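Membrane-associated protein VP24 (Marburg virus - Musoke, Kenya, 1980, PDB 4OR8) probably serves as a minor matrix protein of the virion, interacting with the nucleoprotein and taking part in nucleocapsid assembly and virus budding. Local coordinates at residues B[189-193]-B[203-207]; B[49-53]-B[62-66]. All blocks are in the same frame, centred on the assembly; numbering follows the deposited sequence.

Followed from the N terminus, the chain first makes contact 2, where strand 51-56 turns back as strand 59-64 and the open end of this hairpin is closed by 49-53 against 62-66. A largely helical part, 68 to 178, comes next, and then contact 1 closes a second hairpin, strands 192-196 and 201-206, at its own open end. The two contacts are in series, neither nested nor crossed, with centres about 23 Å apart and nearest atoms about 10 Å apart. Contact 2 belongs to an antiparallel three-stranded sheet and contact 1 to the strand pair that ends a mixed sheet within this chain; both also touch the second subunit.

Contact 1: residues B[189-193]-B[203-207]; sequences KPSSI and IITRV
Ser192 lies across from Thr205, the two small hydroxyl side chains meeting on the same face of an antiparallel strand pair, with Ser192 OG 2.6 Å from Thr205 OG1 in a hydrogen bond whose donor may be either. Both are m, and Ser192 CA and Thr205 CA are 4.2 Å apart, as suits a non-hydrogen-bonded pair. The next pair, Ile193 with Ile204, is hydrogen-bonded: Ile193 N reaches Ile204 O at 2.8 Å and Ile204 N reaches Ile193 O at 2.9 Å, with Ile193 CA and Ile204 CA 5.2 Å apart. Their beta-branched side chains, suited to extended backbone, share the other face; both are m,t. Past Ser192, one further backbone hydrogen bond joins Arg206 N to Ser191 O at 3.1 Å. Ser191, at phi/psi -107/-1, leaves the extended conformation, so Lys189 and Pro190 diverge from the partner strand. CA-H...O contacts fill the gaps, the shortest from Ser192 CA to Ile204 O at 3.2 Å. The directions from CA 191 to CA 193 and from CA 203 to CA 206 are 145° apart, and 262 Å² is buried at this open end of a beta hairpin. Arg206, extended with chi1 to chi3 all t, turns its end away from 189-193, to Leu181 O by hydrogen bond and Glu240 by salt bridge. On its other side strand 201-206 pairs with strand 210-221, through Ile203 with Glu214 and Thr205 with Leu212, whereas 192-196, outermost within the chain, is joined at Ser192 and Ile193 by an antiparallel strand of the second subunit, so the sheet continues across the interface.

Contact 2: residues B[49-53]-B[62-66]; sequences VGGWT and HIPNT
Strands 51-53 and 62-64 run antiparallel, their axes 4.7 Å apart at closest approach and their directions 164° apart. Three pairs set the register: Thr53 with His62 and Gly51 with Pro64 are non-hydrogen-bonded, while Trp52 with Ile63 is hydrogen-bonded, Trp52 N to Ile63 O at 2.7 Å and Ile63 N to Trp52 O at 2.9 Å. A weak bond from Asn65 N to Gly50 O, 3.0 Å, extends the ladder. Pro64 lacks an amide hydrogen, but its place in a non-hydrogen-bonded pair asks for none from this strand. Gly50 (phi/psi 84/6), in the turn before the strand, has a positive phi at which a CB would jam against the preceding carbonyl oxygen. Gly51 (159/-123) opens the strand; a CB there would clash with Ile63 O, and Gly51 CA instead sits 3.2 Å from Ile63 O in a CA-H...O contact. Trp52 (chi1 m, chi2 -91°) brings its indole alongside the partner strand: Trp52 CE3 lies 3.8 Å from CG2 of Ile63 (m,m), the ring edge meets Pro64 O at 3.6 Å from CZ3, and CH2 comes within 3.1 Å of Asn65 OD1. On the other face Thr53 OG1 is 4.2 Å from His62 CD2, and His62 meets Trp83 of the second subunit. This open end of a beta hairpin buries 360 Å². Strand 51-56 is the middle of its three-stranded sheet, pairing also with 44-48 through Thr53 and Glu46. The Trp52-Ile63 face packs on helix 104-115, where Trp52 meets Phe105 edge-to-face and Ile63 touches Leu108; helix 240-244 reaches Ile63 and Pro64 through Val242.

Contact 1: residues B[189-193]-B[203-207]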
ATOM      1  N   LYS B 189     -11.655  14.479   7.577  1.00 43.14           N
ATOM      2  CA  LYS B 189     -10.201  14.443   7.625  1.00 32.31           C
ATOM      3  C   LYS B 189      -9.611  14.643   6.236  1.00 33.37           C
ATOM      4  O   LYS B 189     -10.116  14.089   5.257  1.00 31.46           O
ATOM      5  CB  LYS B 189      -9.717  13.134   8.242  1.00 30.87           C
ATOM      6  CG  LYS B 189      -9.900  13.079   9.745  1.00 40.44           C
ATOM      7  CD  LYS B 189      -9.425  11.759  10.321  1.00 58.12           C
ATOM      8  CE  LYS B 189      -9.283  11.848  11.833  1.00 63.52           C
ATOM      9  NZ  LYS B 189     -10.509  12.403  12.473  1.00 49.48           N
ATOM     10  N   PRO B 190      -8.548  15.458   6.148  1.00 25.55           N
ATOM     11  CA  PRO B 190      -7.866  15.788   4.892  1.00 27.56           C
ATOM     12  C   PRO B 190      -7.390  14.538   4.173  1.00 14.82           C
ATOM     13  O   PRO B 190      -6.423  13.907   4.594  1.00 13.89           O
ATOM     14  CB  PRO B 190      -6.663  16.612   5.358  1.00 29.42           C
ATOM     15  CG  PRO B 190      -7.097  17.196   6.650  1.00 22.54           C
ATOM     16  CD  PRO B 190      -7.939  16.146   7.298  1.00 22.02           C
ATOM     17  N   SER B 191      -8.077  14.185   3.094  1.00 15.51           N
ATOM     18  CA  SER B 191      -7.770  12.968   2.365  1.00 17.47           C
ATOM     19  C   SER B 191      -7.084  13.264   1.038  1.00 14.45           C
ATOM     20  O   SER B 191      -6.723  12.347   0.306  1.00 16.92           O
ATOM     21  CB  SER B 191      -9.045  12.160   2.126  1.00 21.44           C
ATOM     22  OG  SER B 191      -9.999  12.925   1.412  1.00 22.44           O
ATOM     23  N   SER B 192      -6.900  14.545   0.735  1.00 15.51           N
ATOM     24  CA  SER B 192      -6.350  14.938  -0.556  1.00 11.79           C
ATOM     25  C   SER B 192      -5.417  16.133  -0.474  1.00 16.02           C
ATOM     26  O   SER B 192      -5.439  16.896   0.493  1.00 16.61           O
ATOM     27  CB  SER B 192      -7.474  15.252  -1.547  1.00 14.98           C
ATOM     28  OG  SER B 192      -8.252  14.103  -1.829  1.00 19.75           O
ATOM     29  N   ILE B 193      -4.594  16.278  -1.508  1.00 12.83           N
ATOM     30  CA  ILE B 193      -3.780  17.466  -1.698  1.00 16.21           C
ATOM     31  C   ILE B 193      -4.019  17.998  -3.102  1.00 15.27           C
ATOM     32  O   ILE B 193      -3.796  17.293  -4.084  1.00 17.64           O
ATOM     33  CB  ILE B 193      -2.287  17.160  -1.546  1.00 17.10           C
ATOM     34  CG1 ILE B 193      -1.994  16.599  -0.158  1.00 17.29           C
ATOM     35  CG2 ILE B 193      -1.466  18.414  -1.783  1.00 18.35           C
ATOM     36  CD1 ILE B 193      -0.584  16.087  -0.010  1.00 26.41           C
ATOM     37  N   ILE B 203      -4.709  16.712  -8.438  1.00 20.88           N
ATOM     38  CA  ILE B 203      -5.253  16.274  -7.158  1.00 16.13           C
ATOM     39  C   ILE B 203      -4.753  14.887  -6.757  1.00 16.75           C
ATOM     40  O   ILE B 203      -4.944  13.912  -7.483  1.00 16.99           O
ATOM     41  CB  ILE B 203      -6.791  16.265  -7.173  1.00 17.87           C
ATOM     42  CG1 ILE B 203      -7.329  17.696  -7.237  1.00 28.44           C
ATOM     43  CG2 ILE B 203      -7.329  15.562  -5.939  1.00 17.55           C
ATOM     44  CD1 ILE B 203      -8.093  18.018  -8.499  1.00 36.72           C
ATOM     45  N   ILE B 204      -4.121  14.807  -5.592  1.00 14.51           N
ATOM     46  CA  ILE B 204      -3.624  13.540  -5.067  1.00 14.16           C
ATOM     47  C   ILE B 204      -4.435  13.095  -3.855  1.00 13.95           C
ATOM     48  O   ILE B 204      -4.474  13.782  -2.838  1.00 20.92           O
ATOM     49  CB  ILE B 204      -2.147  13.649  -4.664  1.00 17.36           C
ATOM     50  CG1 ILE B 204      -1.309  14.093  -5.862  1.00 16.46           C
ATOM     51  CG2 ILE B 204      -1.643  12.324  -4.105  1.00 12.72           C
ATOM     52  CD1 ILE B 204       0.103  14.483  -5.501  1.00 28.79           C
ATOM     53  N   THR B 205      -5.076  11.939  -3.967  1.00  9.17           N
ATOM     54  CA  THR B 205      -5.938  11.435  -2.906  1.00 10.50           C
ATOM     55  C   THR B 205      -5.459  10.078  -2.395  1.00 18.93           C
ATOM     56  O   THR B 205      -5.132   9.185  -3.182  1.00 16.64           O
ATOM     57  CB  THR B 205      -7.387  11.300  -3.400  1.00 11.38           C
ATOM     58  OG1 THR B 205      -7.847  12.566  -3.886  1.00 20.45           O
ATOM     59  CG2 THR B 205      -8.298  10.830  -2.281  1.00 13.13           C
ATOM     60  N   ARG B 206      -5.413   9.921  -1.077  1.00 15.30           N
ATOM     61  CA  ARG B 206      -5.024   8.641  -0.502  1.00 16.14           C
ATOM     62  C   ARG B 206      -6.206   7.677  -0.421  1.00 24.01           C
ATOM     63  O   ARG B 206      -7.237   7.983   0.182  1.00 24.06           O
ATOM     64  CB  ARG B 206      -4.397   8.819   0.880  1.00 15.12           C
ATOM     65  CG  ARG B 206      -3.917   7.514   1.479  1.00 14.31           C
ATOM     66  CD  ARG B 206      -3.178   7.727   2.785  1.00 16.26           C
ATOM     67  NE  ARG B 206      -2.492   6.505   3.197  1.00 20.29           N
ATOM     68  CZ  ARG B 206      -1.639   6.429   4.212  1.00 19.21           C
ATOM     69  NH1 ARG B 206      -1.361   7.508   4.933  1.00 19.31           N
ATOM     70  NH2 ARG B 206      -1.062   5.272   4.506  1.00 21.26           N
ATOM     71  N   VAL B 207      -6.046   6.515  -1.043  1.00 14.75           N
ATOM     72  CA  VAL B 207      -7.016   5.441  -0.929  1.00 16.16           C
ATOM     73  C   VAL B 207      -6.363   4.262  -0.209  1.00 18.05           C
ATOM     74  O   VAL B 207      -5.199   4.337   0.173  1.00 17.08           O
ATOM     75  CB  VAL B 207      -7.545   5.005  -2.311  1.00 22.25           C
ATOM     76  CG1 VAL B 207      -8.469   6.061  -2.875  1.00 13.07           C
ATOM     77  CG2 VAL B 207      -6.388   4.729  -3.272  1.00 18.38           C
TER

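Contact 2: residues B[49-53]-B[62-66]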
ATOM      1  N   VAL B  49      10.853  -7.219 -12.158  1.00 32.08           N
ATOM      2  CA  VAL B  49       9.997  -8.240 -11.574  1.00 24.21           C
ATOM      3  C   VAL B  49       8.763  -7.636 -10.922  1.00 29.40           C
ATOM      4  O   VAL B  49       8.858  -6.926  -9.923  1.00 40.29           O
ATOM      5  CB  VAL B  49      10.753  -9.071 -10.531  1.00 25.27           C
ATOM      6  CG1 VAL B  49       9.839 -10.130  -9.946  1.00 36.85           C
ATOM      7  CG2 VAL B  49      11.982  -9.704 -11.160  1.00 24.23           C
ATOM      8  N   GLY B  50       7.604  -7.917 -11.502  1.00 30.81           N
ATOM      9  CA  GLY B  50       6.352  -7.427 -10.962  1.00 29.73           C
ATOM     10  C   GLY B  50       6.004  -6.017 -11.400  1.00 34.87           C
ATOM     11  O   GLY B  50       5.025  -5.442 -10.924  1.00 35.15           O
ATOM     12  N   GLY B  51       6.799  -5.453 -12.305  1.00 22.91           N
ATOM     13  CA  GLY B  51       6.517  -4.125 -12.819  1.00 27.62           C
ATOM     14  C   GLY B  51       7.709  -3.408 -13.419  1.00 24.84           C
ATOM     15  O   GLY B  51       8.349  -3.910 -14.342  1.00 32.58           O
ATOM     16  N   TRP B  52       8.009  -2.223 -12.896  1.00 31.04           N
ATOM     17  CA  TRP B  52       9.077  -1.400 -13.453  1.00 30.15           C
ATOM     18  C   TRP B  52      10.016  -0.850 -12.392  1.00 22.09           C
ATOM     19  O   TRP B  52       9.698  -0.822 -11.206  1.00 27.65           O
ATOM     20  CB  TRP B  52       8.496  -0.220 -14.233  1.00 23.48           C
ATOM     21  CG  TRP B  52       7.455  -0.593 -15.230  1.00 23.84           C
ATOM     22  CD1 TRP B  52       7.651  -0.897 -16.543  1.00 23.27           C
ATOM     23  CD2 TRP B  52       6.046  -0.695 -14.998  1.00 21.50           C
ATOM     24  NE1 TRP B  52       6.450  -1.182 -17.146  1.00 29.79           N
ATOM     25  CE2 TRP B  52       5.450  -1.066 -16.218  1.00 23.18           C
ATOM     26  CE3 TRP B  52       5.234  -0.508 -13.877  1.00 32.66           C
ATOM     27  CZ2 TRP B  52       4.076  -1.256 -16.349  1.00 23.23           C
ATOM     28  CZ3 TRP B  52       3.870  -0.697 -14.007  1.00 31.48           C
ATOM     29  CH2 TRP B  52       3.305  -1.065 -15.235  1.00 36.12           C
ATOM     30  N   THR B  53      11.178  -0.405 -12.843  1.00 27.96           N
ATOM     31  CA  THR B  53      12.078   0.358 -12.000  1.00 18.06           C
ATOM     32  C   THR B  53      12.329   1.708 -12.653  1.00 28.54           C
ATOM     33  O   THR B  53      12.647   1.789 -13.839  1.00 27.69           O
ATOM     34  CB  THR B  53      13.411  -0.368 -11.779  1.00 21.96           C
ATOM     35  OG1 THR B  53      13.217  -1.441 -10.848  1.00 35.32           O
ATOM     36  CG2 THR B  53      14.454   0.585 -11.222  1.00 28.33           C
ATOM     37  N   HIS B  62      10.422   1.319  -7.252  1.00 22.19           N
ATOM     38  CA  HIS B  62       9.912   0.013  -7.640  1.00 19.24           C
ATOM     39  C   HIS B  62       8.404   0.074  -7.850  1.00 24.98           C
ATOM     40  O   HIS B  62       7.637   0.092  -6.888  1.00 29.85           O
ATOM     41  CB  HIS B  62      10.251  -1.029  -6.579  1.00 21.43           C
ATOM     42  CG  HIS B  62      11.717  -1.163  -6.313  1.00 36.18           C
ATOM     43  ND1 HIS B  62      12.407  -0.290  -5.499  1.00 39.66           N
ATOM     44  CD2 HIS B  62      12.625  -2.064  -6.753  1.00 36.06           C
ATOM     45  CE1 HIS B  62      13.677  -0.648  -5.448  1.00 36.23           C
ATOM     46  NE2 HIS B  62      13.836  -1.723  -6.201  1.00 39.70           N
ATOM     47  N   ILE B  63       7.988   0.100  -9.114  1.00 22.24           N
ATOM     48  CA  ILE B  63       6.579   0.260  -9.465  1.00 23.47           C
ATOM     49  C   ILE B  63       5.936  -1.065  -9.842  1.00 28.21           C
ATOM     50  O   ILE B  63       6.330  -1.684 -10.828  1.00 26.50           O
ATOM     51  CB  ILE B  63       6.396   1.211 -10.664  1.00 24.99           C
ATOM     52  CG1 ILE B  63       7.333   2.414 -10.555  1.00 18.16           C
ATOM     53  CG2 ILE B  63       4.942   1.642 -10.785  1.00 20.73           C
ATOM     54  CD1 ILE B  63       7.150   3.204  -9.298  1.00 23.83           C
ATOM     55  N   PRO B  64       4.936  -1.498  -9.060  1.00 35.11           N
ATOM     56  CA  PRO B  64       4.163  -2.718  -9.316  1.00 25.08           C
ATOM     57  C   PRO B  64       3.069  -2.527 -10.367  1.00 33.87           C
ATOM     58  O   PRO B  64       2.657  -1.399 -10.648  1.00 30.17           O
ATOM     59  CB  PRO B  64       3.512  -3.014  -7.957  1.00 22.91           C
ATOM     60  CG  PRO B  64       4.186  -2.105  -6.970  1.00 26.59           C
ATOM     61  CD  PRO B  64       4.610  -0.913  -7.751  1.00 26.38           C
ATOM     62  N   ASN B  65       2.596  -3.640 -10.922  1.00 43.22           N
ATOM     63  CA  ASN B  65       1.502  -3.649 -11.890  1.00 41.62           C
ATOM     64  C   ASN B  65       0.135  -3.578 -11.223  1.00 44.76           C
ATOM     65  O   ASN B  65      -0.892  -3.789 -11.869  1.00 59.79           O
ATOM     66  CB  ASN B  65       1.568  -4.924 -12.732  1.00 46.13           C
ATOM     67  CG  ASN B  65       2.456  -4.776 -13.948  1.00 54.78           C
ATOM     68  OD1 ASN B  65       2.232  -3.909 -14.788  1.00 57.58           O
ATOM     69  ND2 ASN B  65       3.474  -5.628 -14.047  1.00 47.32           N
ATOM     70  N   THR B  66       0.130  -3.278  -9.931  1.00 36.94           N
ATOM     71  CA  THR B  66      -1.075  -3.378  -9.115  1.00 50.35           C
ATOM     72  C   THR B  66      -2.144  -2.336  -9.442  1.00 46.48           C
ATOM     73  O   THR B  66      -1.859  -1.144  -9.549  1.00 53.30           O
ATOM     74  CB  THR B  66      -0.732  -3.283  -7.612  1.00 51.22           C
ATOM     75  OG1 THR B  66       0.266  -4.259  -7.287  1.00 51.59           O
ATOM     76  CG2 THR B  66      -1.968  -3.523  -6.756  1.00 52.32           C
TER